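Local coordinates for protein 3-polyprenyl-4-hydroxybenzoate decarboxylase and related decarboxylases (Pelotomaculum thermopropionicum, PDB 6H6X) that binds prenylated FMN and, as the UbiD-class enzyme HmfF, carboxylates 2-furoic acid to 2,5-furandicarboxylic acid, probably the reverse of its decarboxylation role, at residues I338-A346 and G416-N424; L60-A68 and L298-A306. The protein carries 8 engineered substitutions. All coordinates share one frame; numbering follows the deposited sequence.

The two contacts follow each other along the chain without overlapping: 60-68 meets 298-306 in interaction 2 before 338-346 meets 416-424 in interaction 1. Helix 294-315 packs its 298-306 portion near the centre of the chain against helix 64-70, then leads through strands 319-324 and 333-338 to the loop of interaction 1. That contact lies where the chain leaves strands 333-338 and 414-418 of one mixed sheet, about 32 Å from the chain centre. The contact centres are 28 Å apart and the nearest atoms about 13 Å. Interaction 2 joins the N-terminal region to a helix whose Leu299 touches the prenylated FMN; interaction 1 joins two connections of the C-terminal region beside the calcium ion.

Interaction 1: I338-A346 and G416-N424; sequences IEKKHEGEA and GIDATIPLN. With CA (calcium ion), chain J.
A calcium site and an Asx turn at Asp418, where strand 414-418 gives way to a loop, form one side of this contact; the other is the loop from strand 333-338 of the same mixed sheet to helix 345-356. The carbonyl O atoms of Asp418 and Thr420 bind the calcium with a water, and Arg385 and Asp391 complete the site. Asp418 OD1 closes the turn by accepting from Thr420 N at 2.9 Å, nearly along its C-O axis, while Thr420 OG1 donates to the syn side of the same oxygen at 2.6 Å. That hydroxyl also links the two segments, because it accepts from Lys340 NZ at 2.9 Å. The lysine chain runs extended from the backbone, then bends at chi3 (67°) and again at chi4, bringing the amine to Thr420 OG1 and Ile421 O. NZ donates to Ile421 O at 3.0 Å, from above the carbonyl plane, and forms a salt bridge with Glu343 OE2 at 2.9 Å, approaching that carboxylate from above its plane too. Three acceptors thus fix the amine, two of them on the calcium-binding segment. The Glu343 oxygen also takes a weak bond from Leu423 N. Ala346, at the start of the helix, sets CB against the Asp418 carboxylate. Further out, Leu423 lays CD1 over the loop backbone, 3.3 Å from Lys341 O and 3.3 Å from Glu343 N.

Interaction 2: L60-A68 and L298-A306; sequences LAGDRELFA and LLGGIAREA
Glu305 OE2 is the polar atom on which two groups converge: it accepts a hydrogen bond from the backbone N of Leu324, on the neighbouring strand 319-324, and faces Arg64 NH1 across the contact at 3.6 Å. The latter is a long salt bridge, and since Arg64 is modelled in two conformers it describes only one of them. In that conformer the carboxylate oxygen lies at the edge of the guanidinium, near its plane, and the two flat groups are tilted by just 14°. Leu298 covers one face of the same guanidinium with CD2, off-centre, 3.3 Å from NH1. Its other branch, CD1, reaches back to the backbone before the short helix, 3.5 Å from Asp63 N, so the two methyls divide between the Asp63 backbone and the Arg64 guanidinium. Asp63 is the N-cap there: its OD1 accepts from Leu66 N at 2.8 Å in a nearly straight bond, which ties down the first turn.

Phe67, one turn on, carries the ring contacts to three residues of helix 294-315. With CG anti to its carbonyl carbon (chi1 -79°), the ring extends toward that helix and meets all three obliquely. CE2 touches Leu298 CB at 3.5 Å, CE1 reaches Leu299 CD2 at 3.7 Å, and Ile302 CD1 sits 3.6 Å from CB at the root of the ring. Met78 of helix 75-87 adds a further neighbour to both Arg64 and Phe67. The axes of segments 64-68 and 298-306 come within 11.3 Å and cross at -73°, a steep helix-helix packing of the N-terminal region on helix 294-315, whose Leu299 also touches the prenylated FMN, which places this packing beside the cofactor site of the UbiD fold.

Interaction 1: I338-A346 and G416-N424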
loop_
_atom_site.group_PDB
_atom_site.type_symbol
_atom_site.label_atom_id
_atom_site.label_comp_id
_atom_site.label_asym_id
_atom_site.label_seq_id
_atom_site.Cartn_x
_atom_site.Cartn_y
_atom_site.Cartn_z
ATOM N N ILE B 338 2.432 -2.366 20.037
ATOM C CA ILE B 338 2.517 -2.644 21.469
ATOM C C ILE B 338 1.177 -3.101 22.016
ATOM O O ILE B 338 0.136 -2.786 21.474
ATOM C CB ILE B 338 2.978 -1.422 22.255
ATOM C CG1 ILE B 338 2.034 -0.224 22.103
ATOM C CG2 ILE B 338 4.410 -1.049 21.897
ATOM C CD1 ILE B 338 2.526 0.945 22.951
ATOM N N GLU B 339 1.209 -3.900 23.069
ATOM C CA GLU B 339 -0.006 -4.240 23.823
ATOM C C GLU B 339 0.027 -3.248 24.946
ATOM O O GLU B 339 0.671 -3.473 25.958
ATOM C CB GLU B 339 0.012 -5.694 24.310
ATOM C CG GLU B 339 -1.233 -6.120 25.087
ATOM C CD GLU B 339 -1.097 -7.559 25.644
ATOM O OE1 GLU B 339 -0.209 -7.760 26.502
ATOM O OE2 GLU B 339 -1.840 -8.500 25.234
ATOM N N LYS B 340 -0.624 -2.114 24.753
ATOM C CA LYS B 340 -0.415 -0.989 25.668
ATOM C C LYS B 340 -1.113 -1.223 27.037
ATOM O O LYS B 340 -2.275 -1.595 27.047
ATOM C CB LYS B 340 -0.879 0.324 25.023
ATOM C CG LYS B 340 -0.742 1.523 25.942
ATOM C CD LYS B 340 -0.738 2.854 25.212
ATOM C CE LYS B 340 -2.073 3.139 24.574
ATOM N NZ LYS B 340 -2.309 4.599 24.541
ATOM N N LYS B 341 -0.396 -0.997 28.146
ATOM C CA LYS B 341 -0.944 -1.062 29.536
ATOM C C LYS B 341 -1.024 0.328 30.170
ATOM O O LYS B 341 -1.984 0.605 30.862
ATOM C CB LYS B 341 -0.086 -1.900 30.488
ATOM C CG LYS B 341 0.404 -3.244 29.983
ATOM C CD LYS B 341 -0.567 -4.371 30.173
ATOM C CE LYS B 341 0.205 -5.675 30.418
ATOM N NZ LYS B 341 -0.686 -6.866 30.449
ATOM N N HIS B 342 -0.010 1.170 29.976
ATOM C CA HIS B 342 0.034 2.509 30.582
ATOM C C HIS B 342 0.214 3.542 29.496
ATOM O O HIS B 342 0.944 3.303 28.540
ATOM C CB HIS B 342 1.166 2.605 31.618
ATOM C CG HIS B 342 1.148 1.486 32.633
ATOM N ND1 HIS B 342 1.960 0.369 32.541
ATOM C CD2 HIS B 342 0.394 1.304 33.747
ATOM C CE1 HIS B 342 1.717 -0.440 33.558
ATOM N NE2 HIS B 342 0.774 0.104 34.305
ATOM N N GLU B 343 -0.428 4.698 29.630
ATOM C CA GLU B 343 -0.156 5.783 28.697
ATOM C C GLU B 343 1.310 6.085 28.951
ATOM O O GLU B 343 1.819 5.808 30.054
ATOM C CB GLU B 343 -1.034 7.015 28.923
ATOM C CG GLU B 343 -1.250 7.837 27.641
ATOM C CD GLU B 343 -2.472 7.409 26.787
ATOM O OE1 GLU B 343 -2.938 8.256 25.987
ATOM O OE2 GLU B 343 -2.972 6.250 26.870
ATOM N N GLY B 344 2.003 6.589 27.935
ATOM C CA GLY B 344 3.457 6.790 28.038
ATOM C C GLY B 344 4.311 5.723 27.323
ATOM O O GLY B 344 5.493 5.967 27.032
ATOM N N GLU B 345 3.734 4.554 27.061
ATOM C CA GLU B 345 4.433 3.509 26.341
ATOM C C GLU B 345 4.783 3.879 24.885
ATOM O O GLU B 345 5.837 3.510 24.423
ATOM C CB GLU B 345 3.669 2.197 26.412
ATOM C CG GLU B 345 3.744 1.575 27.799
ATOM C CD GLU B 345 2.981 0.259 27.925
ATOM O OE1 GLU B 345 2.686 -0.397 26.911
ATOM O OE2 GLU B 345 2.653 -0.125 29.068
ATOM N N ALA B 346 3.932 4.665 24.222
ATOM C CA ALA B 346 4.168 5.058 22.851
ATOM C C ALA B 346 5.436 5.879 22.755
ATOM O O ALA B 346 6.320 5.521 21.961
ATOM C CB ALA B 346 2.974 5.808 22.278
ATOM N N GLY B 416 8.085 11.197 15.366
ATOM C CA GLY B 416 7.362 10.082 16.013
ATOM C C GLY B 416 5.869 10.357 16.053
ATOM O O GLY B 416 5.448 11.501 16.305
ATOM N N ILE B 417 5.074 9.331 15.757
ATOM C CA ILE B 417 3.631 9.372 15.706
ATOM C C ILE B 417 3.012 8.276 16.630
ATOM O O ILE B 417 3.276 7.041 16.479
ATOM C CB ILE B 417 3.105 9.178 14.276
ATOM C CG1 ILE B 417 3.616 10.313 13.342
ATOM C CG2 ILE B 417 1.616 9.199 14.240
ATOM C CD1 ILE B 417 3.212 10.148 11.873
ATOM N N ASP B 418 2.151 8.705 17.553
ATOM C CA ASP B 418 1.434 7.766 18.459
ATOM C C ASP B 418 0.089 7.532 17.917
ATOM O O ASP B 418 -0.769 8.410 18.013
ATOM C CB ASP B 418 1.238 8.406 19.842
ATOM C CG ASP B 418 0.566 7.451 20.841
ATOM O OD1 ASP B 418 0.025 6.383 20.468
ATOM O OD2 ASP B 418 0.588 7.821 22.002
ATOM N N ALA B 419 -0.125 6.393 17.273
ATOM C CA ALA B 419 -1.399 6.111 16.702
ATOM C C ALA B 419 -2.079 4.972 17.504
ATOM O O ALA B 419 -2.760 4.132 16.914
ATOM C CB ALA B 419 -1.222 5.711 15.241
ATOM N N THR B 420 -1.844 4.932 18.816
ATOM C CA THR B 420 -2.597 4.046 19.698
ATOM C C THR B 420 -3.884 4.686 20.216
ATOM O O THR B 420 -4.002 5.909 20.346
ATOM C CB THR B 420 -1.725 3.572 20.888
ATOM O OG1 THR B 420 -1.405 4.660 21.762
ATOM C CG2 THR B 420 -0.426 2.983 20.344
ATOM N N ILE B 421 -4.858 3.827 20.487
ATOM C CA ILE B 421 -6.100 4.213 21.144
ATOM C C ILE B 421 -5.764 4.746 22.544
ATOM O O ILE B 421 -5.002 4.080 23.301
ATOM C CB ILE B 421 -7.046 3.001 21.260
ATOM C CG1 ILE B 421 -7.555 2.570 19.880
ATOM C CG2 ILE B 421 -8.234 3.313 22.153
ATOM C CD1 ILE B 421 -7.882 1.080 19.834
ATOM N N PRO B 422 -6.290 5.936 22.916
ATOM C CA PRO B 422 -6.083 6.412 24.326
ATOM C C PRO B 422 -6.767 5.492 25.353
ATOM O O PRO B 422 -7.810 4.896 25.036
ATOM C CB PRO B 422 -6.709 7.819 24.315
ATOM C CG PRO B 422 -6.711 8.233 22.874
ATOM C CD PRO B 422 -6.991 6.955 22.116
ATOM N N LEU B 423 -6.191 5.352 26.543
ATOM C CA LEU B 423 -6.602 4.276 27.505
ATOM C C LEU B 423 -7.996 4.384 28.191
ATOM O O LEU B 423 -8.631 3.350 28.433
ATOM C CB LEU B 423 -5.539 4.071 28.590
ATOM C CG LEU B 423 -4.434 3.107 28.183
ATOM C CD1 LEU B 423 -3.345 3.107 29.248
ATOM C CD2 LEU B 423 -4.992 1.703 27.933
ATOM N N ASN B 424 -8.418 5.606 28.545
ATOM C CA ASN B 424 -9.860 5.978 28.666
ATOM C C ASN B 424 -10.034 7.430 29.118
ATOM O O ASN B 424 -9.463 8.342 28.522
ATOM C CB ASN B 424 -10.758 5.000 29.512
ATOM C CG ASN B 424 -10.077 4.411 30.774
ATOM O OD1 ASN B 424 -9.421 5.106 31.555
ATOM N ND2 ASN B 424 -10.285 3.111 30.987
HETATM CA CA CA J . -3.074 8.334 19.721
HETATM O O HOH W 1 -2.768 7.992 22.352
#

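Interaction 2: L60-A68 and L298-A306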
loop_
_atom_site.group_PDB
_atom_site.type_symbol
_atom_site.label_atom_id
_atom_site.label_comp_id
_atom_site.label_asym_id
_atom_site.label_seq_id
_atom_site.Cartn_x
_atom_site.Cartn_y
_atom_site.Cartn_z
ATOM N N LEU B 60 16.687 -14.529 -4.580
ATOM C CA LEU B 60 16.670 -15.794 -3.792
ATOM C C LEU B 60 15.659 -15.829 -2.699
ATOM O O LEU B 60 15.107 -16.897 -2.380
ATOM C CB LEU B 60 18.039 -16.098 -3.160
ATOM C CG LEU B 60 19.193 -16.248 -4.154
ATOM C CD1 LEU B 60 20.452 -16.583 -3.411
ATOM C CD2 LEU B 60 18.872 -17.314 -5.179
ATOM N N ALA B 61 15.403 -14.668 -2.121
ATOM C CA ALA B 61 14.350 -14.521 -1.127
ATOM C C ALA B 61 13.882 -13.072 -1.166
ATOM O O ALA B 61 14.698 -12.165 -1.071
ATOM C CB ALA B 61 14.905 -14.857 0.259
ATOM N N GLY B 62 12.585 -12.869 -1.304
ATOM C CA GLY B 62 12.001 -11.564 -1.493
ATOM C C GLY B 62 10.801 -11.265 -0.626
ATOM O O GLY B 62 10.048 -10.359 -0.932
ATOM N N ASP B 63 10.641 -12.028 0.453
ATOM C CA ASP B 63 9.581 -11.842 1.406
ATOM C C ASP B 63 10.003 -12.496 2.696
ATOM O O ASP B 63 10.941 -13.306 2.718
ATOM C CB ASP B 63 8.248 -12.370 0.878
ATOM C CG ASP B 63 8.200 -13.908 0.732
ATOM O OD1 ASP B 63 8.585 -14.643 1.691
ATOM O OD2 ASP B 63 7.726 -14.374 -0.337
ATOM N N ARG B 64 9.334 -12.145 3.766
ATOM C CA ARG B 64 9.700 -12.629 5.087
ATOM C C ARG B 64 9.469 -14.136 5.311
ATOM O O ARG B 64 10.165 -14.727 6.138
ATOM C CB ARG B 64 9.007 -11.760 6.123
ATOM C CG ARG B 64 9.750 -10.483 6.289
ATOM C CD ARG B 64 8.714 -9.409 6.498
ATOM N NE ARG B 64 8.438 -8.575 5.324
ATOM C CZ ARG B 64 8.937 -7.361 5.217
ATOM N NH1 ARG B 64 9.742 -6.974 6.184
ATOM N NH2 ARG B 64 8.660 -6.562 4.184
ATOM N N GLU B 65 8.534 -14.738 4.579
ATOM C CA GLU B 65 8.287 -16.190 4.652
ATOM C C GLU B 65 9.528 -16.979 4.182
ATOM O O GLU B 65 10.006 -17.836 4.914
ATOM C CB GLU B 65 7.020 -16.572 3.864
ATOM N N LEU B 66 10.117 -16.588 3.044
ATOM C CA LEU B 66 11.344 -17.213 2.564
ATOM C C LEU B 66 12.525 -16.985 3.441
ATOM O O LEU B 66 13.257 -17.923 3.692
ATOM C CB LEU B 66 11.646 -16.823 1.133
ATOM C CG LEU B 66 10.579 -17.382 0.194
ATOM C CD1 LEU B 66 10.805 -16.867 -1.201
ATOM C CD2 LEU B 66 10.581 -18.896 0.215
ATOM N N PHE B 67 12.727 -15.793 3.991
ATOM C CA PHE B 67 13.853 -15.653 4.905
ATOM C C PHE B 67 13.654 -16.459 6.164
ATOM O O PHE B 67 14.618 -16.937 6.750
ATOM C CB PHE B 67 14.142 -14.177 5.250
ATOM C CG PHE B 67 14.910 -13.450 4.176
ATOM C CD1 PHE B 67 16.278 -13.596 4.080
ATOM C CD2 PHE B 67 14.273 -12.631 3.294
ATOM C CE1 PHE B 67 16.997 -12.937 3.093
ATOM C CE2 PHE B 67 14.990 -11.943 2.308
ATOM C CZ PHE B 67 16.351 -12.095 2.208
ATOM N N ALA B 68 12.415 -16.592 6.617
ATOM C CA ALA B 68 12.132 -17.476 7.788
ATOM C C ALA B 68 12.461 -18.929 7.451
ATOM O O ALA B 68 13.195 -19.577 8.176
ATOM C CB ALA B 68 10.710 -17.384 8.240
ATOM N N LEU B 298 15.328 -6.554 2.211
ATOM C CA LEU B 298 15.108 -7.501 3.326
ATOM C C LEU B 298 16.366 -8.063 3.952
ATOM O O LEU B 298 16.387 -8.345 5.184
ATOM C CB LEU B 298 14.123 -8.599 2.928
ATOM C CG LEU B 298 12.713 -8.086 2.746
ATOM C CD1 LEU B 298 11.763 -9.130 2.154
ATOM C CD2 LEU B 298 12.193 -7.655 4.075
ATOM N N LEU B 299 17.432 -8.204 3.178
ATOM C CA LEU B 299 18.673 -8.670 3.760
ATOM C C LEU B 299 19.091 -7.812 4.920
ATOM O O LEU B 299 19.267 -8.299 6.041
ATOM C CB LEU B 299 19.841 -8.770 2.747
ATOM C CG LEU B 299 19.994 -10.092 2.026
ATOM C CD1 LEU B 299 21.129 -9.927 0.991
ATOM C CD2 LEU B 299 20.264 -11.198 3.050
ATOM N N GLY B 300 19.292 -6.530 4.633
ATOM C CA GLY B 300 19.633 -5.566 5.702
ATOM C C GLY B 300 18.468 -5.289 6.658
ATOM O O GLY B 300 18.679 -5.154 7.849
ATOM N N GLY B 301 17.253 -5.220 6.129
ATOM C CA GLY B 301 16.053 -4.927 6.886
ATOM C C GLY B 301 15.756 -5.858 8.052
ATOM O O GLY B 301 15.521 -5.414 9.163
ATOM N N ILE B 302 15.780 -7.157 7.784
ATOM C CA ILE B 302 15.536 -8.188 8.798
ATOM C C ILE B 302 16.569 -8.124 9.874
ATOM O O ILE B 302 16.222 -8.177 11.057
ATOM C CB ILE B 302 15.441 -9.577 8.161
ATOM C CG1 ILE B 302 14.155 -9.610 7.348
ATOM C CG2 ILE B 302 15.386 -10.666 9.222
ATOM C CD1 ILE B 302 14.062 -10.791 6.437
ATOM N N ALA B 303 17.826 -7.925 9.490
ATOM C CA ALA B 303 18.884 -7.712 10.481
ATOM C C ALA B 303 18.659 -6.484 11.341
ATOM O O ALA B 303 18.838 -6.533 12.576
ATOM C CB ALA B 303 20.245 -7.625 9.806
ATOM N N ARG B 304 18.258 -5.385 10.714
ATOM C CA ARG B 304 17.980 -4.148 11.501
ATOM C C ARG B 304 16.715 -4.347 12.355
ATOM O O ARG B 304 16.652 -3.884 13.440
ATOM C CB ARG B 304 17.921 -2.911 10.634
ATOM C CG ARG B 304 19.263 -2.559 9.934
ATOM C CD ARG B 304 19.261 -1.298 9.051
ATOM N NE ARG B 304 18.545 -1.459 7.820
ATOM C CZ ARG B 304 19.062 -1.925 6.658
ATOM N NH1 ARG B 304 20.302 -2.306 6.593
ATOM N NH2 ARG B 304 18.300 -2.031 5.542
ATOM N N GLU B 305 15.711 -5.049 11.856
ATOM C CA GLU B 305 14.520 -5.327 12.641
ATOM C C GLU B 305 14.823 -6.150 13.899
ATOM O O GLU B 305 14.266 -5.900 14.942
ATOM C CB GLU B 305 13.464 -6.027 11.826
ATOM C CG GLU B 305 12.694 -5.144 10.881
ATOM C CD GLU B 305 11.709 -5.916 9.980
ATOM O OE1 GLU B 305 11.529 -7.153 10.150
ATOM O OE2 GLU B 305 11.071 -5.282 9.097
ATOM N N ALA B 306 15.709 -7.130 13.812
ATOM C CA ALA B 306 16.061 -7.936 14.989
ATOM C C ALA B 306 16.637 -7.080 16.085
ATOM O O ALA B 306 16.286 -7.243 17.231
ATOM C CB ALA B 306 17.047 -9.018 14.633
#